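Local coordinates for ferritin like protein (Caulobacter vibrioides, PDB 3HL1), which is of unknown function but belongs to the ferritin-like family of helical proteins and, like its relatives, probably binds metal, at residues A49-Y52 and Q53-H57; V42-R45 and L46-A50; V5-L8 and P9-Y12. All coordinates share one frame; numbering follows the deposited sequence.

Contact 1: A49-Y52 and Q53-H57; sequences AAVY and QEMLH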
loop_
_atom_site.group_PDB
_atom_site.type_symbol
_atom_site.label_atom_id
_atom_site.label_comp_id
_atom_site.label_asym_id
_atom_site.label_seq_id
_atom_site.Cartn_x
_atom_site.Cartn_y
_atom_site.Cartn_z
ATOM N N ALA A 49 9.575 -7.210 -5.042
ATOM C CA ALA A 49 9.684 -6.012 -5.851
ATOM C C ALA A 49 8.405 -5.174 -5.682
ATOM O O ALA A 49 8.472 -3.942 -5.537
ATOM C CB ALA A 49 9.960 -6.361 -7.342
ATOM N N ALA A 50 7.251 -5.848 -5.623
ATOM C CA ALA A 50 5.962 -5.171 -5.438
ATOM C C ALA A 50 5.858 -4.430 -4.117
ATOM O O ALA A 50 5.346 -3.309 -4.056
ATOM C CB ALA A 50 4.754 -6.178 -5.554
ATOM N N VAL A 51 6.342 -5.048 -3.058
ATOM C CA VAL A 51 6.378 -4.467 -1.703
ATOM C C VAL A 51 7.174 -3.161 -1.698
ATOM O O VAL A 51 6.776 -2.132 -1.141
ATOM C CB VAL A 51 7.085 -5.384 -0.679
ATOM C CG1 VAL A 51 7.476 -4.575 0.595
ATOM C CG2 VAL A 51 6.210 -6.549 -0.322
ATOM N N TYR A 52 8.336 -3.208 -2.328
ATOM C CA TYR A 52 9.198 -2.053 -2.446
ATOM C C TYR A 52 8.501 -0.943 -3.222
ATOM O O TYR A 52 8.629 0.210 -2.871
ATOM C CB TYR A 52 10.529 -2.410 -3.138
ATOM C CG TYR A 52 11.439 -3.361 -2.341
ATOM C CD1 TYR A 52 11.224 -3.628 -0.976
ATOM C CD2 TYR A 52 12.529 -3.978 -2.953
ATOM C CE1 TYR A 52 12.055 -4.492 -0.255
ATOM C CE2 TYR A 52 13.390 -4.834 -2.232
ATOM C CZ TYR A 52 13.145 -5.075 -0.888
ATOM O OH TYR A 52 13.987 -5.918 -0.195
ATOM N N GLN A 53 7.748 -1.293 -4.264
ATOM C CA GLN A 53 6.956 -0.304 -4.988
ATOM C C GLN A 53 5.836 0.289 -4.141
ATOM O O GLN A 53 5.537 1.492 -4.243
ATOM C CB GLN A 53 6.397 -0.881 -6.275
ATOM C CG GLN A 53 7.518 -1.242 -7.218
ATOM C CD GLN A 53 7.032 -1.504 -8.623
ATOM O OE1 GLN A 53 5.912 -1.982 -8.839
ATOM N NE2 GLN A 53 7.870 -1.186 -9.586
ATOM N N GLU A 54 5.224 -0.516 -3.289
ATOM C CA GLU A 54 4.181 0.041 -2.395
ATOM C C GLU A 54 4.757 1.088 -1.473
ATOM O O GLU A 54 4.120 2.093 -1.228
ATOM C CB GLU A 54 3.483 -1.060 -1.572
ATOM C CG GLU A 54 2.651 -1.999 -2.388
ATOM C CD GLU A 54 1.485 -1.269 -3.089
ATOM O OE1 GLU A 54 0.538 -0.838 -2.426
ATOM O OE2 GLU A 54 1.528 -1.119 -4.302
HETATM N N MSE A 55 5.949 0.833 -0.936
HETATM C CA MSE A 55 6.637 1.772 -0.041
HETATM C C MSE A 55 6.919 3.081 -0.751
HETATM O O MSE A 55 6.661 4.160 -0.212
HETATM C CB MSE A 55 7.939 1.147 0.467
HETATM C CG MSE A 55 7.694 -0.004 1.431
HETATM SE SE MSE A 55 9.318 -1.058 1.697
HETATM C CE MSE A 55 8.591 -2.419 2.708
ATOM N N LEU A 56 7.421 2.981 -1.974
ATOM C CA LEU A 56 7.573 4.134 -2.843
ATOM C C LEU A 56 6.243 4.874 -3.032
ATOM O O LEU A 56 6.232 6.102 -2.941
ATOM C CB LEU A 56 8.180 3.737 -4.211
ATOM C CG LEU A 56 8.166 4.862 -5.246
ATOM C CD1 LEU A 56 9.167 5.921 -4.788
ATOM C CD2 LEU A 56 8.409 4.417 -6.695
ATOM N N HIS A 57 5.136 4.148 -3.254
ATOM C CA HIS A 57 3.844 4.792 -3.424
ATOM C C HIS A 57 3.502 5.613 -2.208
ATOM O O HIS A 57 3.008 6.740 -2.355
ATOM C CB HIS A 57 2.697 3.824 -3.737
ATOM C CG HIS A 57 2.876 3.053 -5.001
ATOM N ND1 HIS A 57 2.050 2.003 -5.350
ATOM C CD2 HIS A 57 3.828 3.127 -5.955
ATOM C CE1 HIS A 57 2.488 1.480 -6.483
ATOM N NE2 HIS A 57 3.565 2.136 -6.869
#
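Met55, present as selenomethionine, lies back along the helix beside Val51 and Tyr52, all three side chains pointing the same way. Its CB sits 3.5 Å from Tyr52 O. With CG anti to the carbonyl carbon (chi1 -70°), the chain runs back toward the preceding turn, and CG comes 3.5 Å from Val51 O. SE then enters the groove between two side chains, 4.1 Å from Val51 CG1 and 4.2 Å from Tyr52 CD1. The approach to the tyrosine ring is oblique, 73° off its normal, giving a Met-aromatic contact in which CD1 is the nearest ring atom. At the tip, CE meets Val51 CG1, although their very short separation is doubtful because both residues have two conformers. A long, unbranched chain suits this place because it can follow the groove, while Val51, compact and buried, also packs on Tyr29 and Leu30 of helix 8-35. Beneath them the helix is held by regular bonds such as Met55 N to Val51 O (3.1 Å). On other sides of the helix, Gln53 OE1 bonds to His233 and Glu54 OE1 to Thr25, while His57 ND1 bonds to Glu22. Glu54 OE2 also bonds to an unidentified ligand. Glu54 and His57 have the Glu-X-X-His spacing that supplies metal ligands in di-iron ferritin-like helix bundles, consistent with a related site here.

Contact 2: V42-R45 and L46-A50; sequences VPYR and LIQAA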
loop_
_atom_site.group_PDB
_atom_site.type_symbol
_atom_site.label_atom_id
_atom_site.label_comp_id
_atom_site.label_asym_id
_atom_site.label_seq_id
_atom_site.Cartn_x
_atom_site.Cartn_y
_atom_site.Cartn_z
ATOM N N VAL A 42 10.238 -17.722 -7.906
ATOM C CA VAL A 42 9.682 -16.626 -8.696
ATOM C C VAL A 42 8.661 -15.807 -7.872
ATOM O O VAL A 42 8.690 -14.589 -7.945
ATOM C CB VAL A 42 9.096 -17.088 -10.076
ATOM C CG1 VAL A 42 8.238 -15.990 -10.699
ATOM C CG2 VAL A 42 10.237 -17.523 -11.043
ATOM N N PRO A 43 7.756 -16.461 -7.112
ATOM C CA PRO A 43 6.726 -15.656 -6.442
ATOM C C PRO A 43 7.326 -14.790 -5.360
ATOM O O PRO A 43 6.884 -13.664 -5.127
ATOM C CB PRO A 43 5.788 -16.710 -5.837
ATOM C CG PRO A 43 6.107 -17.979 -6.584
ATOM C CD PRO A 43 7.557 -17.888 -6.825
ATOM N N TYR A 44 8.380 -15.273 -4.737
ATOM C CA TYR A 44 9.085 -14.453 -3.747
ATOM C C TYR A 44 9.674 -13.187 -4.361
ATOM O O TYR A 44 9.463 -12.106 -3.854
ATOM C CB TYR A 44 10.182 -15.246 -3.074
ATOM C CG TYR A 44 10.793 -14.551 -1.900
ATOM C CD1 TYR A 44 11.783 -13.578 -2.066
ATOM C CD2 TYR A 44 10.457 -14.926 -0.618
ATOM C CE1 TYR A 44 12.381 -12.958 -0.963
ATOM C CE2 TYR A 44 11.070 -14.346 0.462
ATOM C CZ TYR A 44 12.007 -13.347 0.279
ATOM O OH TYR A 44 12.593 -12.798 1.380
ATOM N N ARG A 45 10.404 -13.324 -5.460
ATOM C CA ARG A 45 11.019 -12.156 -6.094
ATOM C C ARG A 45 9.969 -11.213 -6.728
ATOM O O ARG A 45 10.149 -9.997 -6.740
ATOM C CB ARG A 45 12.103 -12.606 -7.079
ATOM C CG ARG A 45 13.419 -13.070 -6.347
ATOM C CD ARG A 45 13.889 -14.486 -6.718
ATOM N NE ARG A 45 15.065 -14.557 -7.599
ATOM C CZ ARG A 45 16.346 -14.643 -7.208
ATOM N NH1 ARG A 45 16.704 -14.623 -5.919
ATOM N NH2 ARG A 45 17.303 -14.724 -8.131
ATOM N N LEU A 46 8.869 -11.757 -7.226
ATOM C CA LEU A 46 7.785 -10.912 -7.735
ATOM C C LEU A 46 7.161 -10.075 -6.635
ATOM O O LEU A 46 6.930 -8.892 -6.819
ATOM C CB LEU A 46 6.686 -11.723 -8.426
ATOM C CG LEU A 46 7.035 -12.415 -9.767
ATOM C CD1 LEU A 46 5.773 -13.181 -10.292
ATOM C CD2 LEU A 46 7.566 -11.376 -10.790
ATOM N N ILE A 47 6.882 -10.705 -5.503
ATOM C CA ILE A 47 6.254 -10.016 -4.367
ATOM C C ILE A 47 7.157 -8.975 -3.687
ATOM O O ILE A 47 6.712 -7.876 -3.312
ATOM C CB ILE A 47 5.693 -11.029 -3.341
ATOM C CG1 ILE A 47 4.544 -11.796 -3.986
ATOM C CG2 ILE A 47 5.165 -10.304 -2.057
ATOM C CD1 ILE A 47 4.022 -13.031 -3.151
ATOM N N GLN A 48 8.417 -9.337 -3.504
ATOM C CA GLN A 48 9.397 -8.447 -2.947
ATOM C C GLN A 48 9.488 -7.141 -3.724
ATOM O O GLN A 48 9.432 -6.065 -3.137
ATOM C CB GLN A 48 10.735 -9.158 -2.910
ATOM C CG GLN A 48 11.819 -8.385 -2.256
ATOM C CD GLN A 48 13.115 -9.158 -2.308
ATOM O OE1 GLN A 48 13.702 -9.432 -1.284
ATOM N NE2 GLN A 48 13.505 -9.589 -3.494
ATOM N N ALA A 49 9.575 -7.210 -5.042
ATOM C CA ALA A 49 9.684 -6.012 -5.851
ATOM C C ALA A 49 8.405 -5.174 -5.682
ATOM O O ALA A 49 8.472 -3.942 -5.537
ATOM C CB ALA A 49 9.960 -6.361 -7.342
ATOM N N ALA A 50 7.251 -5.848 -5.623
ATOM C CA ALA A 50 5.962 -5.171 -5.438
ATOM C C ALA A 50 5.858 -4.430 -4.117
ATOM O O ALA A 50 5.346 -3.309 -4.056
ATOM C CB ALA A 50 4.754 -6.178 -5.554
HETATM O O HOH W 1 12.533 -9.143 -6.203
#
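Arg45 O is gripped twice: a water donates to it at 2.6 Å, and Ala49 N adds a weak bond at 3.3 Å. The same water accepts from Gln48 NE2 at 2.9 Å, so the amide is tied back to the preceding turn. Gln48 reaches it with an extended chain whose CG stands anti to its own nitrogen (chi1 -175°), and OE1 then lies 3.8 Å from Tyr44 CE1, the amide and ring planes 78° apart. A glutamine suits this half-exposed place, since its methylenes reach outward from the helix and carry the amide to the water. All this belongs to the opening turns of helix 42-67, where Pro43 is at home because a first-turn residue needs no N-H for the helical bonding; its carbonyl still accepts from Ile47 N at 3.0 Å. Tyr44 is buried, packing on Leu33 and Tyr34 of helix 8-35, and Ile47 leans on Val32 and Leu33 of that helix. On another side, Val42 CG1 and Leu46 CD1 lie alongside each other 3.8 Å apart. The leucine, larger and less exposed than the valine, also packs against Phe239 and Ile240 of helix 233-242.

Contact 3: V5-L8 and P9-Y12; sequences VWTL and PRLY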
loop_
_atom_site.group_PDB
_atom_site.type_symbol
_atom_site.label_atom_id
_atom_site.label_comp_id
_atom_site.label_asym_id
_atom_site.label_seq_id
_atom_site.Cartn_x
_atom_site.Cartn_y
_atom_site.Cartn_z
ATOM N N VAL A 5 -17.290 19.983 -7.353
ATOM C CA VAL A 5 -16.372 20.917 -6.673
ATOM C C VAL A 5 -15.770 20.299 -5.386
ATOM O O VAL A 5 -16.501 19.784 -4.533
ATOM C CB VAL A 5 -17.032 22.257 -6.295
ATOM C CG1 VAL A 5 -15.952 23.245 -5.891
ATOM C CG2 VAL A 5 -17.864 22.830 -7.455
ATOM N N TRP A 6 -14.445 20.317 -5.291
ATOM C CA TRP A 6 -13.718 19.730 -4.170
ATOM C C TRP A 6 -13.354 20.795 -3.178
ATOM O O TRP A 6 -12.919 21.862 -3.570
ATOM C CB TRP A 6 -12.415 19.064 -4.660
ATOM C CG TRP A 6 -12.657 17.695 -5.164
ATOM C CD1 TRP A 6 -13.485 17.355 -6.204
ATOM C CD2 TRP A 6 -12.135 16.459 -4.638
ATOM N NE1 TRP A 6 -13.503 15.991 -6.367
ATOM C CE2 TRP A 6 -12.663 15.411 -5.445
ATOM C CE3 TRP A 6 -11.260 16.136 -3.580
ATOM C CZ2 TRP A 6 -12.375 14.065 -5.213
ATOM C CZ3 TRP A 6 -10.962 14.822 -3.352
ATOM C CH2 TRP A 6 -11.506 13.781 -4.176
ATOM N N THR A 7 -13.489 20.489 -1.902
ATOM C CA THR A 7 -12.986 21.331 -0.842
ATOM C C THR A 7 -11.597 20.831 -0.386
ATOM O O THR A 7 -11.256 19.665 -0.546
ATOM C CB THR A 7 -13.959 21.413 0.372
ATOM O OG1 THR A 7 -14.000 20.187 1.093
ATOM C CG2 THR A 7 -15.385 21.815 -0.050
ATOM N N LEU A 8 -10.813 21.742 0.157
ATOM C CA LEU A 8 -9.491 21.423 0.665
ATOM C C LEU A 8 -9.514 20.344 1.769
ATOM O O LEU A 8 -8.736 19.396 1.709
ATOM C CB LEU A 8 -8.712 22.687 1.075
ATOM C CG LEU A 8 -7.193 22.466 1.304
ATOM C CD1 LEU A 8 -6.473 21.883 0.046
ATOM C CD2 LEU A 8 -6.505 23.730 1.822
ATOM N N PRO A 9 -10.424 20.440 2.749
ATOM C CA PRO A 9 -10.483 19.347 3.731
ATOM C C PRO A 9 -10.751 17.952 3.144
ATOM O O PRO A 9 -10.161 16.946 3.600
ATOM C CB PRO A 9 -11.559 19.809 4.727
ATOM C CG PRO A 9 -11.656 21.305 4.551
ATOM C CD PRO A 9 -11.329 21.565 3.093
ATOM N N ARG A 10 -11.607 17.869 2.153
ATOM C CA ARG A 10 -11.914 16.610 1.517
ATOM C C ARG A 10 -10.757 16.093 0.694
ATOM O O ARG A 10 -10.543 14.890 0.623
ATOM C CB ARG A 10 -13.199 16.743 0.683
ATOM C CG ARG A 10 -14.461 16.997 1.531
ATOM C CD ARG A 10 -15.228 15.741 1.894
ATOM N NE ARG A 10 -16.399 15.960 2.770
ATOM C CZ ARG A 10 -17.558 16.564 2.431
ATOM N NH1 ARG A 10 -17.768 17.059 1.213
ATOM N NH2 ARG A 10 -18.540 16.687 3.333
ATOM N N LEU A 11 -10.009 16.997 0.073
ATOM C CA LEU A 11 -8.793 16.601 -0.676
ATOM C C LEU A 11 -7.834 16.011 0.326
ATOM O O LEU A 11 -7.338 14.886 0.126
ATOM C CB LEU A 11 -8.178 17.792 -1.429
ATOM C CG LEU A 11 -6.860 17.428 -2.143
ATOM C CD1 LEU A 11 -7.161 16.347 -3.170
ATOM C CD2 LEU A 11 -6.245 18.643 -2.776
ATOM N N TYR A 12 -7.644 16.685 1.456
ATOM C CA TYR A 12 -6.775 16.174 2.539
ATOM C C TYR A 12 -7.206 14.786 3.061
ATOM O O TYR A 12 -6.371 13.866 3.262
ATOM C CB TYR A 12 -6.714 17.218 3.677
ATOM C CG TYR A 12 -5.881 18.472 3.392
ATOM C CD1 TYR A 12 -5.253 18.707 2.151
ATOM C CD2 TYR A 12 -5.742 19.432 4.365
ATOM C CE1 TYR A 12 -4.480 19.864 1.928
ATOM C CE2 TYR A 12 -4.991 20.527 4.169
ATOM C CZ TYR A 12 -4.357 20.768 2.975
ATOM O OH TYR A 12 -3.626 21.932 2.877
#
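Leu8 lies across one face of the Tyr12 ring, its CG 4.0 Å from the ring centroid and 23° off the normal, a CH-pi contact displaced toward the rim. Its CD1 branch drops to Tyr12 CE1 at 3.4 Å, while CD2 leans toward the hydroxyl end. The backbone bond from Tyr12 N to Leu8 O, 2.9 Å long, sets the two residues one turn apart, and the tyrosine side chain, with CG beside its backbone nitrogen, turns back so that the ring lies against the leucine. On another side of this turn stands Thr7. Its OG1 points toward the helix start (chi1 71°, between the backbone nitrogen and the carbonyl carbon) and accepts a weak capping bond from Arg10 N at 3.5 Å. Threonine suits the place because a short hydroxyl can stand in for the carbonyl that the first turn lacks; Pro9, with no N-H to satisfy, fits equally well. Thr7 O also receives Leu11 N, in the carbonyl plane, at 3.0 Å. Further back, Trp6 presents its six-membered ring edge-on to the Leu11 backbone, CE3 3.8 Å from Leu11 CA, and CZ3 reaches Leu11 CD1 at 4.1 Å. The next shell fixes these groups. Asp136 takes the backbone N-H of Thr7 with OD2 and forms a salt bridge to Arg10 with OD1, Leu134 O receives the indole N-H of Trp6, and the Tyr12 hydroxyl bonds to Tyr68 O. Helix 144-157 packs on the apolar surface of Trp6 and Leu11. Thr7 is thus the N-cap of helix 8-35, and the apolar pair of Trp6 just before the cap (N') and Leu11 four residues after it (N4) forms a hydrophobic staple.

Contacts 1 and 2 overlap on helix 42-67, sharing Ala49 and Ala50, their centres about 11 Å apart, whereas contact 3 opens helix 8-35, with its centre about 36 Å from that of contact 2, across the chain's centre. Contact 1 is the most central, and its buried carboxylate and imidazole face polar partners of neighbouring helices, in keeping with a ferritin-like interior site. Contact 2, farther out, combines apolar packing with a water bridge at its more exposed side. Contact 3 is the most peripheral, its centre about 22 Å from that of the chain; there a threonine hydroxyl cap and a hydrophobic staple are added where the helical bonds begin.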